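Long-range contact in PHO85 cyclin PHO80 (Saccharomyces cerevisiae, PDB 2PMI), which partners the cyclin-dependent kinase PHO85 and negatively regulates phosphate-starvation-responsive genes when phosphate is plentiful: residues Leu104-Tyr109 with Phe162-Val166. Residue numbers count along the deposited sequence, not the author numbering.
Sequences LLQTVY and FLKRV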
ATOM      1  N   LEU B 104      -1.597 -18.179  -8.618  1.00 28.59           N
ATOM      2  CA  LEU B 104      -1.660 -17.024  -9.507  1.00 26.90           C
ATOM      3  C   LEU B 104      -0.790 -17.208 -10.731  1.00 23.05           C
ATOM      4  O   LEU B 104      -1.193 -16.852 -11.825  1.00 25.26           O
ATOM      5  CB  LEU B 104      -1.241 -15.722  -8.813  1.00 24.23           C
ATOM      6  CG  LEU B 104      -1.296 -14.534  -9.805  1.00 21.17           C
ATOM      7  CD1 LEU B 104      -2.687 -13.901  -9.766  1.00 26.50           C
ATOM      8  CD2 LEU B 104      -0.240 -13.485  -9.477  1.00 17.57           C
ATOM      9  N   LEU B 105       0.411 -17.742 -10.544  1.00 24.44           N
ATOM     10  CA  LEU B 105       1.319 -17.956 -11.657  1.00 22.71           C
ATOM     11  C   LEU B 105       0.873 -19.167 -12.490  1.00 34.36           C
ATOM     12  O   LEU B 105       0.854 -19.089 -13.725  1.00 40.74           O
ATOM     13  CB  LEU B 105       2.745 -18.155 -11.154  1.00 12.49           C
ATOM     14  CG  LEU B 105       3.852 -17.960 -12.195  1.00 15.69           C
ATOM     15  CD1 LEU B 105       3.762 -16.547 -12.721  1.00 18.19           C
ATOM     16  CD2 LEU B 105       5.243 -18.211 -11.598  1.00  6.93           C
ATOM     17  N   GLN B 106       0.496 -20.273 -11.837  1.00 34.60           N
ATOM     18  CA  GLN B 106       0.045 -21.460 -12.579  1.00 30.72           C
ATOM     19  C   GLN B 106      -1.110 -21.107 -13.501  1.00 30.90           C
ATOM     20  O   GLN B 106      -1.298 -21.747 -14.530  1.00 37.51           O
ATOM     21  CB  GLN B 106      -0.417 -22.603 -11.650  1.00 28.91           C
ATOM     22  CG  GLN B 106       0.695 -23.322 -10.870  1.00 23.96           C
ATOM     23  CD  GLN B 106       0.341 -24.758 -10.445  1.00 17.73           C
ATOM     24  OE1 GLN B 106      -0.793 -25.067 -10.047  1.00 10.35           O
ATOM     25  NE2 GLN B 106       1.332 -25.637 -10.517  1.00 16.85           N
ATOM     26  N   THR B 107      -1.883 -20.093 -13.132  1.00 30.46           N
ATOM     27  CA  THR B 107      -3.029 -19.679 -13.939  1.00 27.96           C
ATOM     28  C   THR B 107      -2.706 -18.718 -15.084  1.00 30.49           C
ATOM     29  O   THR B 107      -3.316 -18.804 -16.146  1.00 44.12           O
ATOM     30  CB  THR B 107      -4.149 -19.023 -13.056  1.00 24.63           C
ATOM     31  OG1 THR B 107      -4.910 -20.041 -12.384  1.00 21.34           O
ATOM     32  CG2 THR B 107      -5.089 -18.177 -13.902  1.00 13.90           C
ATOM     33  N   VAL B 108      -1.744 -17.825 -14.898  1.00 26.51           N
ATOM     34  CA  VAL B 108      -1.449 -16.832 -15.934  1.00 27.55           C
ATOM     35  C   VAL B 108      -0.113 -16.972 -16.657  1.00 27.70           C
ATOM     36  O   VAL B 108       0.376 -16.041 -17.320  1.00 22.64           O
ATOM     37  CB  VAL B 108      -1.564 -15.412 -15.335  1.00 29.32           C
ATOM     38  CG1 VAL B 108      -2.954 -15.232 -14.731  1.00 25.78           C
ATOM     39  CG2 VAL B 108      -0.475 -15.187 -14.268  1.00 26.52           C
ATOM     40  N   TYR B 109       0.477 -18.145 -16.513  1.00 28.75           N
ATOM     41  CA  TYR B 109       1.743 -18.450 -17.145  1.00 32.81           C
ATOM     42  C   TYR B 109       1.687 -19.946 -17.421  1.00 42.76           C
ATOM     43  O   TYR B 109       2.185 -20.760 -16.633  1.00 43.64           O
ATOM     44  CB  TYR B 109       2.906 -18.124 -16.210  1.00 39.36           C
ATOM     45  CG  TYR B 109       4.261 -18.297 -16.863  1.00 40.92           C
ATOM     46  CD1 TYR B 109       4.387 -18.250 -18.241  1.00 37.07           C
ATOM     47  CD2 TYR B 109       5.416 -18.481 -16.109  1.00 31.18           C
ATOM     48  CE1 TYR B 109       5.608 -18.378 -18.849  1.00 26.62           C
ATOM     49  CE2 TYR B 109       6.648 -18.609 -16.726  1.00 22.67           C
ATOM     50  CZ  TYR B 109       6.724 -18.556 -18.100  1.00 16.63           C
ATOM     51  OH  TYR B 109       7.914 -18.671 -18.759  1.00 20.81           O
ATOM     52  N   PHE B 162       8.863 -12.656 -13.173  1.00 22.53           N
ATOM     53  CA  PHE B 162       7.604 -12.875 -12.464  1.00 25.08           C
ATOM     54  C   PHE B 162       6.708 -11.642 -12.460  1.00 28.76           C
ATOM     55  O   PHE B 162       5.489 -11.756 -12.601  1.00 32.31           O
ATOM     56  CB  PHE B 162       7.871 -13.319 -11.020  1.00 19.38           C
ATOM     57  CG  PHE B 162       6.628 -13.451 -10.177  1.00 10.82           C
ATOM     58  CD1 PHE B 162       6.066 -12.336  -9.556  1.00 14.51           C
ATOM     59  CD2 PHE B 162       6.030 -14.693  -9.988  1.00 14.16           C
ATOM     60  CE1 PHE B 162       4.930 -12.454  -8.757  1.00 20.55           C
ATOM     61  CE2 PHE B 162       4.890 -14.833  -9.189  1.00 16.86           C
ATOM     62  CZ  PHE B 162       4.337 -13.711  -8.570  1.00 23.34           C
ATOM     63  N   LEU B 163       7.302 -10.464 -12.295  1.00 33.39           N
ATOM     64  CA  LEU B 163       6.503  -9.248 -12.277  1.00 34.18           C
ATOM     65  C   LEU B 163       5.841  -8.963 -13.610  1.00 33.41           C
ATOM     66  O   LEU B 163       4.738  -8.418 -13.644  1.00 43.00           O
ATOM     67  CB  LEU B 163       7.332  -8.040 -11.818  1.00 27.44           C
ATOM     68  CG  LEU B 163       7.493  -7.991 -10.293  1.00 26.02           C
ATOM     69  CD1 LEU B 163       8.172  -6.695  -9.852  1.00 22.26           C
ATOM     70  CD2 LEU B 163       6.124  -8.075  -9.654  1.00 23.76           C
ATOM     71  N   LYS B 164       6.493  -9.342 -14.706  1.00 25.01           N
ATOM     72  CA  LYS B 164       5.928  -9.111 -16.031  1.00 22.62           C
ATOM     73  C   LYS B 164       4.784 -10.075 -16.333  1.00 26.63           C
ATOM     74  O   LYS B 164       3.748  -9.689 -16.892  1.00 32.01           O
ATOM     75  CB  LYS B 164       7.011  -9.248 -17.090  1.00 19.14           C
ATOM     76  CG  LYS B 164       8.084  -8.196 -16.960  1.00 28.21           C
ATOM     77  CD  LYS B 164       9.200  -8.419 -17.958  1.00 38.12           C
ATOM     78  CE  LYS B 164      10.372  -7.494 -17.653  1.00 43.29           C
ATOM     79  NZ  LYS B 164      11.592  -7.805 -18.466  1.00 43.32           N
ATOM     80  N   ARG B 165       4.965 -11.327 -15.945  1.00 14.46           N
ATOM     81  CA  ARG B 165       3.953 -12.320 -16.195  1.00 14.44           C
ATOM     82  C   ARG B 165       2.705 -12.160 -15.360  1.00 20.97           C
ATOM     83  O   ARG B 165       1.769 -12.958 -15.476  1.00 28.73           O
ATOM     84  CB  ARG B 165       4.535 -13.702 -15.960  1.00 19.22           C
ATOM     85  CG  ARG B 165       5.634 -14.026 -16.925  1.00 20.86           C
ATOM     86  CD  ARG B 165       6.172 -15.400 -16.702  1.00 21.20           C
ATOM     87  NE  ARG B 165       7.308 -15.632 -17.587  1.00 40.77           N
ATOM     88  CZ  ARG B 165       7.235 -15.692 -18.913  1.00 39.59           C
ATOM     89  NH1 ARG B 165       6.068 -15.541 -19.530  1.00 44.21           N
ATOM     90  NH2 ARG B 165       8.337 -15.896 -19.625  1.00 34.82           N
ATOM     91  N   VAL B 166       2.672 -11.129 -14.526  1.00 21.53           N
ATOM     92  CA  VAL B 166       1.534 -10.926 -13.642  1.00 22.87           C
ATOM     93  C   VAL B 166       1.014  -9.512 -13.746  1.00 22.87           C
ATOM     94  O   VAL B 166      -0.048  -9.190 -13.210  1.00 18.86           O
ATOM     95  CB  VAL B 166       1.935 -11.199 -12.171  1.00 29.94           C
ATOM     96  CG1 VAL B 166       0.755 -10.936 -11.260  1.00 40.65           C
ATOM     97  CG2 VAL B 166       2.418 -12.637 -12.005  1.00 16.59           C
TER
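Two helices of the all-helical cyclin fold, 92-108 and 152-164, come together near their C-terminal ends. Phe162, on the last turn of its helix, presents the edge of its ring to Leu105, with CD2 of the phenylalanine 3.9 Å from CD2 of the leucine; Phe122 of helix 119-134 touches both side chains. The next residues, Leu163 and Lys164, reach the PHO85 chain, Leu163 also touching Val129 of helix 119-134. Just beyond the helix, Arg165 lays its guanidinium flat on the ring of Tyr109, planes at 6° and centres 3.5 Å apart, a cation-pi stack, while its NE forms a salt bridge with Asp161. The carbonyl O of Arg165 also meets CG2 of Val108 at 3.4 Å. Val166 then fills the space beside helix 92-108: its CG1 lies 3.3 Å from Leu104 CD2, and its CG2 4.2 Å from Leu105 CD1. The contact thus combines buried apolar packing with an almost equally large arginine-tyrosine stack at its edge, the arginine's charge being met by the carboxylate of Asp161.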